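Intramolecular trans-sialidase (Macrobdella decora, PDB 3SLI) cleaves sialic acid from sialoglycoconjugates by an intramolecular trans-sialidase reaction that yields 2,7-anhydro-Neu5Ac. Local coordinates at residues V57-T61 and A62-D66; L94-P97 and A98-R101; L299-K302 and L303-R306; K669-I672 and S673-T676. All coordinates share one frame; numbering follows the deposited sequence.

Contact 1: residues V57-T61 and A62-D66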
loop_
_atom_site.group_PDB
_atom_site.type_symbol
_atom_site.label_atom_id
_atom_site.label_comp_id
_atom_site.label_asym_id
_atom_site.label_seq_id
_atom_site.Cartn_x
_atom_site.Cartn_y
_atom_site.Cartn_z
ATOM N N VAL A 57 -5.074 -11.300 33.605
ATOM C CA VAL A 57 -5.489 -12.155 34.704
ATOM C C VAL A 57 -4.369 -13.189 34.793
ATOM O O VAL A 57 -3.988 -13.785 33.780
ATOM C CB VAL A 57 -6.834 -12.886 34.406
ATOM C CG1 VAL A 57 -7.268 -13.712 35.620
ATOM C CG2 VAL A 57 -7.926 -11.887 34.052
ATOM N N GLY A 58 -3.797 -13.364 35.977
ATOM C CA GLY A 58 -2.736 -14.340 36.107
ATOM C C GLY A 58 -2.194 -14.529 37.503
ATOM O O GLY A 58 -2.811 -14.134 38.501
ATOM N N ASN A 59 -1.028 -15.158 37.561
ATOM C CA ASN A 59 -0.334 -15.455 38.806
ATOM C C ASN A 59 0.820 -14.462 38.985
ATOM O O ASN A 59 1.782 -14.480 38.215
ATOM C CB ASN A 59 0.194 -16.882 38.729
ATOM C CG ASN A 59 0.836 -17.332 40.009
ATOM O OD1 ASN A 59 1.216 -16.515 40.848
ATOM N ND2 ASN A 59 0.971 -18.641 40.168
ATOM N N SER A 60 0.736 -13.629 40.020
ATOM C CA SER A 60 1.743 -12.597 40.278
ATOM C C SER A 60 2.959 -13.029 41.099
ATOM O O SER A 60 3.882 -12.227 41.296
ATOM C CB SER A 60 1.089 -11.430 41.019
ATOM O OG SER A 60 0.807 -11.796 42.369
ATOM N N THR A 61 2.967 -14.268 41.580
ATOM C CA THR A 61 4.044 -14.720 42.449
ATOM C C THR A 61 5.386 -15.068 41.811
ATOM O O THR A 61 5.491 -15.288 40.599
ATOM C CB THR A 61 3.569 -15.873 43.370
ATOM O OG1 THR A 61 3.287 -17.042 42.590
ATOM C CG2 THR A 61 2.303 -15.455 44.127
ATOM N N ALA A 62 6.411 -15.106 42.657
ATOM C CA ALA A 62 7.770 -15.416 42.244
ATOM C C ALA A 62 7.839 -16.738 41.499
ATOM O O ALA A 62 7.202 -17.725 41.892
ATOM C CB ALA A 62 8.691 -15.445 43.453
ATOM N N GLY A 63 8.596 -16.738 40.407
ATOM C CA GLY A 63 8.758 -17.930 39.601
ATOM C C GLY A 63 7.578 -18.241 38.708
ATOM O O GLY A 63 7.653 -19.150 37.881
ATOM N N ASN A 64 6.505 -17.466 38.823
ATOM C CA ASN A 64 5.320 -17.719 38.011
ATOM C C ASN A 64 5.028 -16.629 36.984
ATOM O O ASN A 64 3.896 -16.476 36.534
ATOM C CB ASN A 64 4.118 -17.954 38.923
ATOM C CG ASN A 64 4.306 -19.168 39.805
ATOM O OD1 ASN A 64 4.219 -19.088 41.035
ATOM N ND2 ASN A 64 4.631 -20.286 39.189
ATOM N N GLN A 65 6.090 -15.964 36.535
ATOM C CA GLN A 65 6.001 -14.872 35.565
ATOM C C GLN A 65 5.496 -15.271 34.175
ATOM O O GLN A 65 5.196 -14.397 33.354
ATOM C CB GLN A 65 7.348 -14.139 35.444
ATOM C CG GLN A 65 8.508 -14.992 34.914
ATOM C CD GLN A 65 9.336 -15.676 36.004
ATOM O OE1 GLN A 65 10.438 -16.143 35.738
ATOM N NE2 GLN A 65 8.823 -15.721 37.227
ATOM N N ASP A 66 5.452 -16.568 33.886
ATOM C CA ASP A 66 4.951 -17.045 32.592
ATOM C C ASP A 66 3.548 -17.667 32.717
ATOM O O ASP A 66 3.111 -18.433 31.855
ATOM C CB ASP A 66 5.922 -18.051 31.953
ATOM C CG ASP A 66 7.228 -17.404 31.492
ATOM O OD1 ASP A 66 7.322 -16.156 31.471
ATOM O OD2 ASP A 66 8.163 -18.155 31.141
#
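Thr61 and Asn64 are the ends of a tight reversal. The backbone bond from Asn64 N to Thr61 O (3.0 Å) closes a type II beta turn, and Gly63, at its third position, has the positive phi usual there. A second backbone polar group is bound by a side chain: Asn59 OD1 accepts from Thr61 N at 2.9 Å, nearly straight at 163°, which makes an Asx turn just ahead of the beta turn. The Asn59 amide swings into this place because CG lies opposite the backbone N (chi1 -175°). The two turns in series form the link between antiparallel neighbours 51-58 and 67-74 in a sheet of the lectin-like N-terminal domain, at the surface of the molecule. Asn64 CB sits 3.5 Å from Asn59 CG, and the two amide planes are inclined by 32°. The Thr61 side chain runs alongside that of Asn64, pointing the same way. Outside the turn, Asn59 ND2 donates to Thr148 O, Ser60 OG is hydrogen-bonded to Asp151, and Gly63 N is bonded to Gln161 OE1, tying the loop to neighbouring loops of the same domain.

Contact 2: residues L94-P97 and A98-R101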
loop_
_atom_site.group_PDB
_atom_site.type_symbol
_atom_site.label_atom_id
_atom_site.label_comp_id
_atom_site.label_asym_id
_atom_site.label_seq_id
_atom_site.Cartn_x
_atom_site.Cartn_y
_atom_site.Cartn_z
ATOM N N LEU A 94 -1.503 -14.643 19.613
ATOM C CA LEU A 94 -2.227 -14.185 18.427
ATOM C C LEU A 94 -2.100 -12.662 18.392
ATOM O O LEU A 94 -2.308 -11.995 19.411
ATOM C CB LEU A 94 -3.711 -14.567 18.513
ATOM C CG LEU A 94 -4.574 -14.146 17.321
ATOM C CD1 LEU A 94 -4.052 -14.820 16.050
ATOM C CD2 LEU A 94 -6.030 -14.502 17.577
ATOM N N ASP A 95 -1.752 -12.115 17.231
ATOM C CA ASP A 95 -1.596 -10.671 17.097
ATOM C C ASP A 95 -1.723 -10.234 15.638
ATOM O O ASP A 95 -1.788 -11.068 14.737
ATOM C CB ASP A 95 -0.219 -10.236 17.636
ATOM C CG ASP A 95 0.932 -10.676 16.733
ATOM O OD1 ASP A 95 1.377 -11.838 16.850
ATOM O OD2 ASP A 95 1.384 -9.858 15.899
ATOM N N ARG A 96 -1.836 -8.930 15.427
ATOM C CA ARG A 96 -1.881 -8.366 14.081
ATOM C C ARG A 96 -1.290 -6.967 14.171
ATOM O O ARG A 96 -1.754 -6.140 14.954
ATOM C CB ARG A 96 -3.299 -8.288 13.497
ATOM C CG ARG A 96 -3.290 -8.380 11.960
ATOM C CD ARG A 96 -4.436 -7.633 11.276
ATOM N NE ARG A 96 -4.208 -6.191 11.252
ATOM C CZ ARG A 96 -4.591 -5.380 10.270
ATOM N NH1 ARG A 96 -5.226 -5.856 9.209
ATOM N NH2 ARG A 96 -4.340 -4.088 10.357
ATOM N N PRO A 97 -0.186 -6.721 13.446
ATOM C CA PRO A 97 0.481 -5.412 13.441
ATOM C C PRO A 97 -0.439 -4.333 12.875
ATOM O O PRO A 97 -1.460 -4.643 12.245
ATOM C CB PRO A 97 1.668 -5.631 12.499
ATOM C CG PRO A 97 1.942 -7.091 12.605
ATOM C CD PRO A 97 0.555 -7.693 12.625
ATOM N N ALA A 98 -0.095 -3.077 13.145
ATOM C CA ALA A 98 -0.835 -1.935 12.624
ATOM C C ALA A 98 -2.365 -2.089 12.663
ATOM O O ALA A 98 -3.041 -1.890 11.647
ATOM C CB ALA A 98 -0.372 -1.660 11.197
ATOM N N SER A 99 -2.895 -2.435 13.837
ATOM C CA SER A 99 -4.333 -2.630 14.033
ATOM C C SER A 99 -5.032 -1.451 14.707
ATOM O O SER A 99 -6.237 -1.255 14.523
ATOM C CB SER A 99 -4.582 -3.888 14.868
ATOM O OG SER A 99 -4.125 -5.051 14.201
ATOM N N VAL A 100 -4.290 -0.697 15.514
ATOM C CA VAL A 100 -4.832 0.445 16.235
ATOM C C VAL A 100 -3.954 1.677 16.009
ATOM O O VAL A 100 -2.852 1.558 15.465
ATOM C CB VAL A 100 -4.927 0.135 17.767
ATOM C CG1 VAL A 100 -5.854 -1.054 17.998
ATOM C CG2 VAL A 100 -3.555 -0.165 18.355
ATOM N N ARG A 101 -4.432 2.851 16.406
ATOM C CA ARG A 101 -3.647 4.072 16.251
ATOM C C ARG A 101 -3.588 4.783 17.599
ATOM O O ARG A 101 -4.270 4.379 18.534
ATOM C CB ARG A 101 -4.216 4.983 15.148
ATOM C CG ARG A 101 -5.516 5.725 15.473
ATOM C CD ARG A 101 -5.952 6.568 14.275
ATOM N NE ARG A 101 -4.946 7.570 13.901
ATOM C CZ ARG A 101 -4.768 8.050 12.669
ATOM N NH1 ARG A 101 -5.518 7.624 11.663
ATOM N NH2 ARG A 101 -3.858 8.992 12.447
#
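Ser99 OG is gripped from two directions by one residue, Arg96. It donates to Arg96 O at 2.7 Å and accepts from Arg96 NE at 3.2 Å, so the hydroxyl serves as bridge between the backbone and the side chain of the same arginine. Neither bond is ideally placed: the hydroxyl stands well above the plane of the Arg96 carbonyl, and it lies 27° out of the guanidinium plane. Ser99 reaches this position with OG beside its own backbone N (chi1 -63°).

The guanidinium makes a further bond to the main chain. Arg96 NH2 donates to Ala98 O at 2.9 Å; this oxygen lies at the guanidinium edge, in its plane, whereas NH2 approaches from above the Ala98 carbonyl plane. A bend at chi3 (77°) folds the arginine chain back over the loop and permits this reach, and a weak bond from NE to Pro97 O (3.3 Å) adds to it. Three successive residues after the strand are thus touched by one side chain, each through an oxygen.

The backbone supplies the curvature, with Ala98 in the left-handed region. Beyond the loop, Arg96 NH1 donates to Lys662 O, in the connection between strands 644-649 and 665-670, and Arg101 forms a salt bridge with Glu668. The arrangement is a loop whose oxygens are gathered by one arginine, at the exit of strand 91-96, an edge strand of a sheet in the concanavalin-like domain, where this domain leans on the beta-propeller part, which in sialidases carries the active site.

Contact 3: residues L299-K302 and L303-R306; sequences LEDK and LTKR
Two torsion choices bring the polar groups of Asp301 and Lys305 onto the loop backbone. Asp301 holds its carboxylate opposite the backbone N (chi1 -179°), which carries OD1 to 3.0 Å from Leu303 N, an Asx turn, with the N-H arriving close to the C-O axis. Lys305 instead curls: its kink at chi2 (-56°) turns the chain back across the loop until NZ meets Lys302 O at 2.9 Å, in the carbonyl plane and on a lone pair. The same Asp301 OD1 also takes a weak bond from Thr304 N, and Asp301 O takes a weak one from Lys305 N. The whole is the tip of a beta hairpin joining antiparallel strands 292-300 and 307-314 in the sialidase beta-propeller, with the nearly straight bond from Asp301 N to Arg306 O (2.9 Å) at the base of the loop and a left-handed Lys305 (phi 70°) returning the chain to the second strand. Beside the Lys305 chain, a water donates to Glu300 OE2 (2.8 Å) and to Lys305 O (2.7 Å), linking the two sides of the hairpin. Glu300 OE2 and Lys305 NZ stay 4.6 Å apart, yet both bind Ser221 OG in a neighbouring loop, and their opposite charges probably attract. Arg306 points elsewhere, forming a salt bridge with Asp434 and a cation-pi contact with Tyr432.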
loop_
_atom_site.group_PDB
_atom_site.type_symbol
_atom_site.label_atom_id
_atom_site.label_comp_id
_atom_site.label_asym_id
_atom_site.label_seq_id
_atom_site.Cartn_x
_atom_site.Cartn_y
_atom_site.Cartn_z
ATOM N N LEU A 299 -2.831 11.040 -14.290
ATOM C CA LEU A 299 -2.496 12.346 -14.851
ATOM C C LEU A 299 -3.671 12.953 -15.613
ATOM O O LEU A 299 -4.436 12.228 -16.255
ATOM C CB LEU A 299 -1.307 12.193 -15.809
ATOM C CG LEU A 299 -0.860 13.418 -16.619
ATOM C CD1 LEU A 299 -0.381 14.533 -15.703
ATOM C CD2 LEU A 299 0.235 13.001 -17.597
ATOM N N GLU A 300 -3.821 14.272 -15.524
ATOM C CA GLU A 300 -4.875 14.965 -16.258
ATOM C C GLU A 300 -4.294 16.010 -17.225
ATOM O O GLU A 300 -3.354 16.738 -16.893
ATOM C CB GLU A 300 -5.855 15.682 -15.322
ATOM C CG GLU A 300 -7.051 16.285 -16.092
ATOM C CD GLU A 300 -7.805 17.382 -15.354
ATOM O OE1 GLU A 300 -7.425 17.750 -14.222
ATOM O OE2 GLU A 300 -8.786 17.900 -15.931
ATOM N N ASP A 301 -4.825 16.045 -18.439
ATOM C CA ASP A 301 -4.414 17.052 -19.405
ATOM C C ASP A 301 -5.521 18.088 -19.254
ATOM O O ASP A 301 -6.627 17.894 -19.772
ATOM C CB ASP A 301 -4.413 16.484 -20.823
ATOM C CG ASP A 301 -3.957 17.503 -21.865
ATOM O OD1 ASP A 301 -4.245 18.711 -21.712
ATOM O OD2 ASP A 301 -3.311 17.088 -22.844
ATOM N N LYS A 302 -5.246 19.156 -18.512
ATOM C CA LYS A 302 -6.248 20.201 -18.283
ATOM C C LYS A 302 -6.771 20.892 -19.532
ATOM O O LYS A 302 -7.862 21.454 -19.516
ATOM C CB LYS A 302 -5.747 21.234 -17.278
ATOM C CG LYS A 302 -5.565 20.663 -15.882
ATOM C CD LYS A 302 -5.558 21.751 -14.830
ATOM C CE LYS A 302 -5.378 21.157 -13.450
ATOM N NZ LYS A 302 -4.061 20.463 -13.375
ATOM N N LEU A 303 -5.996 20.847 -20.611
ATOM C CA LEU A 303 -6.407 21.462 -21.862
ATOM C C LEU A 303 -7.519 20.653 -22.546
ATOM O O LEU A 303 -8.481 21.225 -23.054
ATOM C CB LEU A 303 -5.192 21.640 -22.785
ATOM C CG LEU A 303 -4.293 22.882 -22.578
ATOM C CD1 LEU A 303 -4.375 23.428 -21.158
ATOM C CD2 LEU A 303 -2.845 22.569 -22.954
ATOM N N THR A 304 -7.419 19.328 -22.504
ATOM C CA THR A 304 -8.410 18.459 -23.139
ATOM C C THR A 304 -9.343 17.765 -22.145
ATOM O O THR A 304 -10.325 17.136 -22.540
ATOM C CB THR A 304 -7.719 17.367 -23.968
ATOM O OG1 THR A 304 -6.855 16.598 -23.119
ATOM C CG2 THR A 304 -6.891 17.982 -25.084
ATOM N N LYS A 305 -9.020 17.884 -20.860
ATOM C CA LYS A 305 -9.767 17.274 -19.756
ATOM C C LYS A 305 -9.624 15.754 -19.732
ATOM O O LYS A 305 -10.218 15.082 -18.878
ATOM C CB LYS A 305 -11.249 17.679 -19.773
ATOM C CG LYS A 305 -11.501 19.191 -19.713
ATOM C CD LYS A 305 -10.858 19.840 -18.495
ATOM C CE LYS A 305 -10.934 21.368 -18.577
ATOM N NZ LYS A 305 -9.955 22.035 -17.657
ATOM N N ARG A 306 -8.797 15.226 -20.633
ATOM C CA ARG A 306 -8.533 13.789 -20.728
ATOM C C ARG A 306 -7.687 13.316 -19.542
ATOM O O ARG A 306 -6.825 14.060 -19.057
ATOM C CB ARG A 306 -7.785 13.497 -22.039
ATOM C CG ARG A 306 -7.304 12.063 -22.221
ATOM C CD ARG A 306 -6.914 11.793 -23.671
ATOM N NE ARG A 306 -8.063 11.890 -24.572
ATOM C CZ ARG A 306 -8.029 11.645 -25.880
ATOM N NH1 ARG A 306 -6.897 11.288 -26.471
ATOM N NH2 ARG A 306 -9.147 11.707 -26.598
HETATM O O HOH W 1 -10.766 16.016 -16.364
#

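Contact 4: residues K669-I672 and S673-T676; sequences KYSI and SELT
Ser671 and Glu674 form a capping box at the start of the short helix 672-675, which follows strand 665-670 near the C-terminus. Ser671 is the N-cap: with OG held between its backbone N and carbonyl carbon (chi1 66°), the hydroxyl accepts from Glu674 N at 3.2 Å. The glutamate answers in kind, and its side chain can be traced outward. CB lies 3.4 Å from Ser671 O. CG then passes Ser671 OG at 3.2 Å. From there the extended chain carries CD past the serine, and OE1 accepts from Ser671 N at 3.0 Å, a bond of 167° made through its anti lone pair; it also lies close to Tyr670 CA. Lys105 NZ, in a loop of the lectin-like domain, forms a salt bridge with the same OE1, so this oxygen serves the cap and the domain contact together. On the buried side, Leu675 CD1 rests 3.7 Å from Tyr670 CB, the two side chains crossing at about a right angle; Ile598 touches both, and Tyr622 meets the tyrosine ring edge-to-face. Leu675 N bonds to Ser671 O in the usual i to i+4 way. At the far end Ile672 O receives two donors of one residue, Thr676 N (2.9 Å) and Thr676 OG1, also at 2.9 Å.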
loop_
_atom_site.group_PDB
_atom_site.type_symbol
_atom_site.label_atom_id
_atom_site.label_comp_id
_atom_site.label_asym_id
_atom_site.label_seq_id
_atom_site.Cartn_x
_atom_site.Cartn_y
_atom_site.Cartn_z
ATOM N N LYS A 669 -8.208 13.753 5.415
ATOM C CA LYS A 669 -8.228 15.128 4.901
ATOM C C LYS A 669 -7.701 16.058 5.984
ATOM O O LYS A 669 -8.002 15.866 7.163
ATOM C CB LYS A 669 -9.660 15.577 4.596
ATOM C CG LYS A 669 -10.462 14.722 3.638
ATOM C CD LYS A 669 -11.898 15.228 3.638
ATOM C CE LYS A 669 -12.771 14.501 2.640
ATOM N NZ LYS A 669 -14.142 15.083 2.624
ATOM N N TYR A 670 -6.989 17.105 5.577
ATOM C CA TYR A 670 -6.418 18.069 6.514
ATOM C C TYR A 670 -6.514 19.482 5.957
ATOM O O TYR A 670 -6.333 19.693 4.755
ATOM C CB TYR A 670 -4.938 17.744 6.770
ATOM C CG TYR A 670 -4.688 16.409 7.439
ATOM C CD1 TYR A 670 -4.814 16.277 8.819
ATOM C CD2 TYR A 670 -4.333 15.276 6.695
ATOM C CE1 TYR A 670 -4.598 15.055 9.449
ATOM C CE2 TYR A 670 -4.114 14.043 7.318
ATOM C CZ TYR A 670 -4.250 13.948 8.698
ATOM O OH TYR A 670 -4.026 12.758 9.349
ATOM N N SER A 671 -6.839 20.443 6.817
ATOM C CA SER A 671 -6.920 21.837 6.390
ATOM C C SER A 671 -5.521 22.455 6.499
ATOM O O SER A 671 -4.669 21.946 7.241
ATOM C CB SER A 671 -7.920 22.629 7.256
ATOM O OG SER A 671 -7.492 22.746 8.609
ATOM N N ILE A 672 -5.280 23.550 5.778
ATOM C CA ILE A 672 -3.979 24.210 5.843
ATOM C C ILE A 672 -3.763 24.693 7.277
ATOM O O ILE A 672 -2.646 24.650 7.791
ATOM C CB ILE A 672 -3.861 25.381 4.824
ATOM C CG1 ILE A 672 -3.970 24.838 3.394
ATOM C CG2 ILE A 672 -2.519 26.114 4.990
ATOM C CD1 ILE A 672 -2.935 23.771 3.036
ATOM N N SER A 673 -4.846 25.099 7.933
ATOM C CA SER A 673 -4.794 25.553 9.322
ATOM C C SER A 673 -4.184 24.446 10.199
ATOM O O SER A 673 -3.279 24.697 11.004
ATOM C CB SER A 673 -6.215 25.877 9.795
ATOM O OG SER A 673 -6.256 26.305 11.141
ATOM N N GLU A 674 -4.678 23.220 10.017
ATOM C CA GLU A 674 -4.190 22.068 10.769
ATOM C C GLU A 674 -2.723 21.816 10.446
ATOM O O GLU A 674 -1.876 21.756 11.339
ATOM C CB GLU A 674 -5.007 20.817 10.435
ATOM C CG GLU A 674 -6.439 20.867 10.940
ATOM C CD GLU A 674 -7.223 19.602 10.642
ATOM O OE1 GLU A 674 -7.599 19.397 9.470
ATOM O OE2 GLU A 674 -7.475 18.815 11.580
ATOM N N LEU A 675 -2.430 21.705 9.155
ATOM C CA LEU A 675 -1.075 21.447 8.676
ATOM C C LEU A 675 -0.014 22.441 9.168
ATOM O O LEU A 675 1.124 22.043 9.434
ATOM C CB LEU A 675 -1.070 21.380 7.149
ATOM C CG LEU A 675 -1.149 20.037 6.414
ATOM C CD1 LEU A 675 -1.468 18.883 7.324
ATOM C CD2 LEU A 675 -2.131 20.144 5.282
ATOM N N THR A 676 -0.379 23.718 9.297
ATOM C CA THR A 676 0.570 24.732 9.757
ATOM C C THR A 676 0.623 24.848 11.278
ATOM O O THR A 676 1.149 25.824 11.822
ATOM C CB THR A 676 0.271 26.119 9.151
ATOM O OG1 THR A 676 -1.076 26.500 9.458
ATOM C CG2 THR A 676 0.459 26.097 7.644
#

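All four contacts reverse or redirect the chain at a strand end. Contacts 1 and 2 belong to the same sheet of the lectin-like domain, but contact 1 lies at the surface and is made mainly by backbone and Asn59, whereas contact 2 is partly buried and depends on an arginine. Contacts 3 and 4, also partly buried, belong to the propeller part: one caps a hairpin whose loop is braced by charged side chains and a water, the other starts a helix and adds an apolar face. Contacts 2 and 4 come within about 5 Å at their nearest atoms and lie near the junction of the domains; contacts 1 and 3 are farthest apart, with centres 66 Å from each other.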